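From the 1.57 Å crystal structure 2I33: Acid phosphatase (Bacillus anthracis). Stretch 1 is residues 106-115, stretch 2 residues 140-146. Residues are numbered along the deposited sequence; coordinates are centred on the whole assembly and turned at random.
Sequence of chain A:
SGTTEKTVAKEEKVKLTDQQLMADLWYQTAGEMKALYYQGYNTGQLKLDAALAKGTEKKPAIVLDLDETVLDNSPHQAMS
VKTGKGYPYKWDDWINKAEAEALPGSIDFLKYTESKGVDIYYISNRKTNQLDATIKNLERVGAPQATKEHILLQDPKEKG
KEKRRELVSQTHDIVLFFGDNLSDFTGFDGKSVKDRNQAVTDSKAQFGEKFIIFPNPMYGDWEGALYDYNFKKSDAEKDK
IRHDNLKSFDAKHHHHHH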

# COMPACT_ATOMS: atom_id res chain seq x y z
N SER A 106 -7.10 13.06 1.55
CA SER A 106 -6.35 13.82 2.55
C SER A 106 -7.04 15.13 2.94
O SER A 106 -7.21 15.44 4.12
CB SER A 106 -4.94 14.09 2.05
OG SER A 106 -4.92 14.86 0.86
N ILE A 107 -7.43 15.92 1.94
CA ILE A 107 -7.97 17.24 2.20
C ILE A 107 -9.29 17.14 2.98
O ILE A 107 -9.48 17.84 3.97
CB ILE A 107 -8.13 18.07 0.92
CG1 ILE A 107 -6.75 18.26 0.24
CG2 ILE A 107 -8.78 19.41 1.24
CD1 ILE A 107 -5.74 18.90 1.12
N ASP A 108 -10.16 16.22 2.59
CA ASP A 108 -11.43 16.11 3.30
C ASP A 108 -11.21 15.68 4.73
O ASP A 108 -11.88 16.16 5.63
CB ASP A 108 -12.39 15.16 2.60
CG ASP A 108 -12.99 15.76 1.35
OD1 ASP A 108 -12.97 17.01 1.17
OD2 ASP A 108 -13.53 14.97 0.54
N PHE A 109 -10.25 14.79 4.94
CA PHE A 109 -9.96 14.33 6.28
C PHE A 109 -9.40 15.48 7.10
O PHE A 109 -9.77 15.71 8.26
CB PHE A 109 -9.00 13.15 6.30
CG PHE A 109 -8.45 12.88 7.66
CD1 PHE A 109 -9.23 12.32 8.66
CD2 PHE A 109 -7.15 13.24 7.97
CE1 PHE A 109 -8.73 12.13 9.92
CE2 PHE A 109 -6.64 13.07 9.26
CZ PHE A 109 -7.43 12.51 10.22
N LEU A 110 -8.51 16.25 6.48
CA LEU A 110 -7.93 17.35 7.21
C LEU A 110 -8.97 18.44 7.53
O LEU A 110 -8.97 19.01 8.62
CB LEU A 110 -6.77 17.97 6.43
CG LEU A 110 -5.59 17.03 6.24
CD1 LEU A 110 -4.64 17.59 5.21
CD2 LEU A 110 -4.89 16.80 7.56
N LYS A 111 -9.87 18.74 6.59
CA LYS A 111 -10.93 19.67 6.85
C LYS A 111 -11.87 19.16 7.94
O LYS A 111 -12.36 19.95 8.74
CB LYS A 111 -11.71 20.00 5.59
CG LYS A 111 -10.90 20.74 4.54
CD LYS A 111 -10.40 22.09 4.98
CE LYS A 111 -11.49 23.15 4.98
NZ LYS A 111 -10.97 24.40 5.59
N TYR A 112 -12.11 17.84 7.97
CA TYR A 112 -12.91 17.26 9.05
C TYR A 112 -12.25 17.44 10.41
O TYR A 112 -12.85 17.89 11.38
CB TYR A 112 -13.12 15.78 8.81
CG TYR A 112 -13.92 15.12 9.91
CD1 TYR A 112 -15.30 15.24 9.95
CD2 TYR A 112 -13.29 14.36 10.89
CE1 TYR A 112 -16.03 14.64 10.96
CE2 TYR A 112 -14.03 13.77 11.89
CZ TYR A 112 -15.39 13.89 11.91
OH TYR A 112 -16.14 13.28 12.91
N THR A 113 -10.97 17.09 10.43
CA THR A 113 -10.16 17.25 11.62
C THR A 113 -10.23 18.69 12.13
O THR A 113 -10.47 18.92 13.32
CB THR A 113 -8.72 16.82 11.30
OG1 THR A 113 -8.71 15.44 10.93
CG2 THR A 113 -7.86 17.01 12.51
N GLU A 114 -10.05 19.64 11.22
CA GLU A 114 -10.15 21.07 11.57
C GLU A 114 -11.54 21.43 12.12
O GLU A 114 -11.67 22.26 13.06
CB GLU A 114 -9.84 21.92 10.35
CG GLU A 114 -9.93 23.41 10.63
CD GLU A 114 -9.55 24.25 9.44
OE1 GLU A 114 -10.04 23.96 8.32
OE2 GLU A 114 -8.74 25.18 9.64
N SER A 115 -12.58 20.82 11.56
CA SER A 115 -13.95 21.11 12.00
C SER A 115 -14.19 20.62 13.42
O SER A 115 -15.10 21.11 14.08
CB SER A 115 -14.99 20.49 11.07
OG SER A 115 -15.19 19.13 11.36
N ARG A 140 -2.41 25.91 -2.13
CA ARG A 140 -2.95 25.56 -3.43
C ARG A 140 -3.92 24.40 -3.33
O ARG A 140 -4.93 24.41 -4.02
CB ARG A 140 -1.82 25.20 -4.38
CG ARG A 140 -2.21 24.75 -5.77
CD ARG A 140 -0.97 24.19 -6.48
NE ARG A 140 -1.29 23.66 -7.80
CZ ARG A 140 -1.02 24.27 -8.96
NH1 ARG A 140 -0.43 25.45 -9.01
NH2 ARG A 140 -1.35 23.67 -10.08
N VAL A 141 -3.62 23.43 -2.46
CA VAL A 141 -4.44 22.22 -2.37
C VAL A 141 -5.55 22.38 -1.32
O VAL A 141 -6.42 21.52 -1.20
CB VAL A 141 -3.61 20.95 -2.13
CG1 VAL A 141 -2.60 20.80 -3.26
CG2 VAL A 141 -2.92 20.98 -0.76
N GLY A 142 -5.53 23.48 -0.58
CA GLY A 142 -6.57 23.76 0.41
C GLY A 142 -6.40 23.03 1.73
O GLY A 142 -7.38 22.80 2.47
N ALA A 143 -5.16 22.70 2.06
CA ALA A 143 -4.86 22.05 3.34
C ALA A 143 -5.04 23.08 4.43
O ALA A 143 -4.56 24.22 4.29
CB ALA A 143 -3.44 21.50 3.34
N PRO A 144 -5.73 22.72 5.52
CA PRO A 144 -5.88 23.66 6.62
C PRO A 144 -4.60 23.89 7.40
O PRO A 144 -3.66 23.08 7.34
CB PRO A 144 -6.91 23.01 7.54
CG PRO A 144 -6.89 21.62 7.22
CD PRO A 144 -6.40 21.44 5.81
N GLN A 145 -4.58 24.98 8.14
CA GLN A 145 -3.48 25.27 9.04
C GLN A 145 -2.14 25.24 8.29
O GLN A 145 -1.18 24.69 8.78
CB GLN A 145 -3.53 24.29 10.24
CG GLN A 145 -4.73 24.54 11.19
CD GLN A 145 -5.08 23.35 12.08
OE1 GLN A 145 -4.20 22.69 12.62
NE2 GLN A 145 -6.38 23.07 12.24
N ALA A 146 -2.10 25.84 7.09
CA ALA A 146 -0.89 25.87 6.26
C ALA A 146 -0.00 27.04 6.65
O ALA A 146 0.21 27.98 5.87
CB ALA A 146 -1.25 25.95 4.76
O HOH W 1 -6.95 26.62 8.27

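Stretch 1 is helical throughout, its backbone bonds running i to i+4 from L110 N to S106 O (2.8 Å) through S115 N to K111 O (3.0 Å). Stretch 2 begins in the last turn of another helix and leaves it at G142, whose positive phi (80°) belongs to a Schellman motif, a conformation that by itself favours glycine. From there A143 and P144 adopt extended angles, and the chain passes along the first helix: I107 CA lies 5.8 Å from A143 CA, and K111 CA lies 6.4 Å from P144 CA. No direct hydrogen bond joins the two stretches, so the contact rests on shape, apolar packing and one water. It buries 348 Å², both sides summed.

On the helix the contact residues are I107, L110, K111 and E114, the i, i+3, i+4, i+7 spacing that lines up one face. D108, F109 and Y112 do not take part.

I107 works at the helix end of stretch 2. Its CA-to-CB bond points sideways, but with chi1 and chi2 both m the side chain brings CD1 to 4.0 Å from V141 CG2 and 4.1 Å from A143 CB. The same CD1 lies 3.6 Å from V141 O, so the methyl packs on backbone as well as on side chains. The small side chain of A143 is also touched, more loosely, by L110, with CD1 4.5 Å from A143 CB.

P144 has the largest area covered by the other stretch. Its CB points toward the helix, and its ring offers a compact apolar surface: L110 CB sits 3.5 Å from P144 CD. K111 adds the aliphatic part of its chain, CD lying 4.1 Å from P144 CD and 4.0 Å from G142 O. A lysine can thus pack with its methylenes while its charged end is used elsewhere.

That end, K111 NZ, forms a salt bridge with E114 OE1 at 2.9 Å, within the helix. E114 OE1 also lies 3.4 Å from P144 CB, a packing contact that brings the carboxylate against the proline. The other oxygen reaches stretch 2 through water 1, which donates to E114 OE2 at 2.7 Å and accepts from Q145 N at 2.9 Å; the water thereby satisfies a backbone amide that no atom of the helix bonds directly. Q145 closes the patch, its NE2 3.9 Å from E114 CG, while its OE1 is bonded elsewhere in the structure.

The rule to read here is apolar packing along the helix face, with a charged pair and a bridging water toward its C-terminal side.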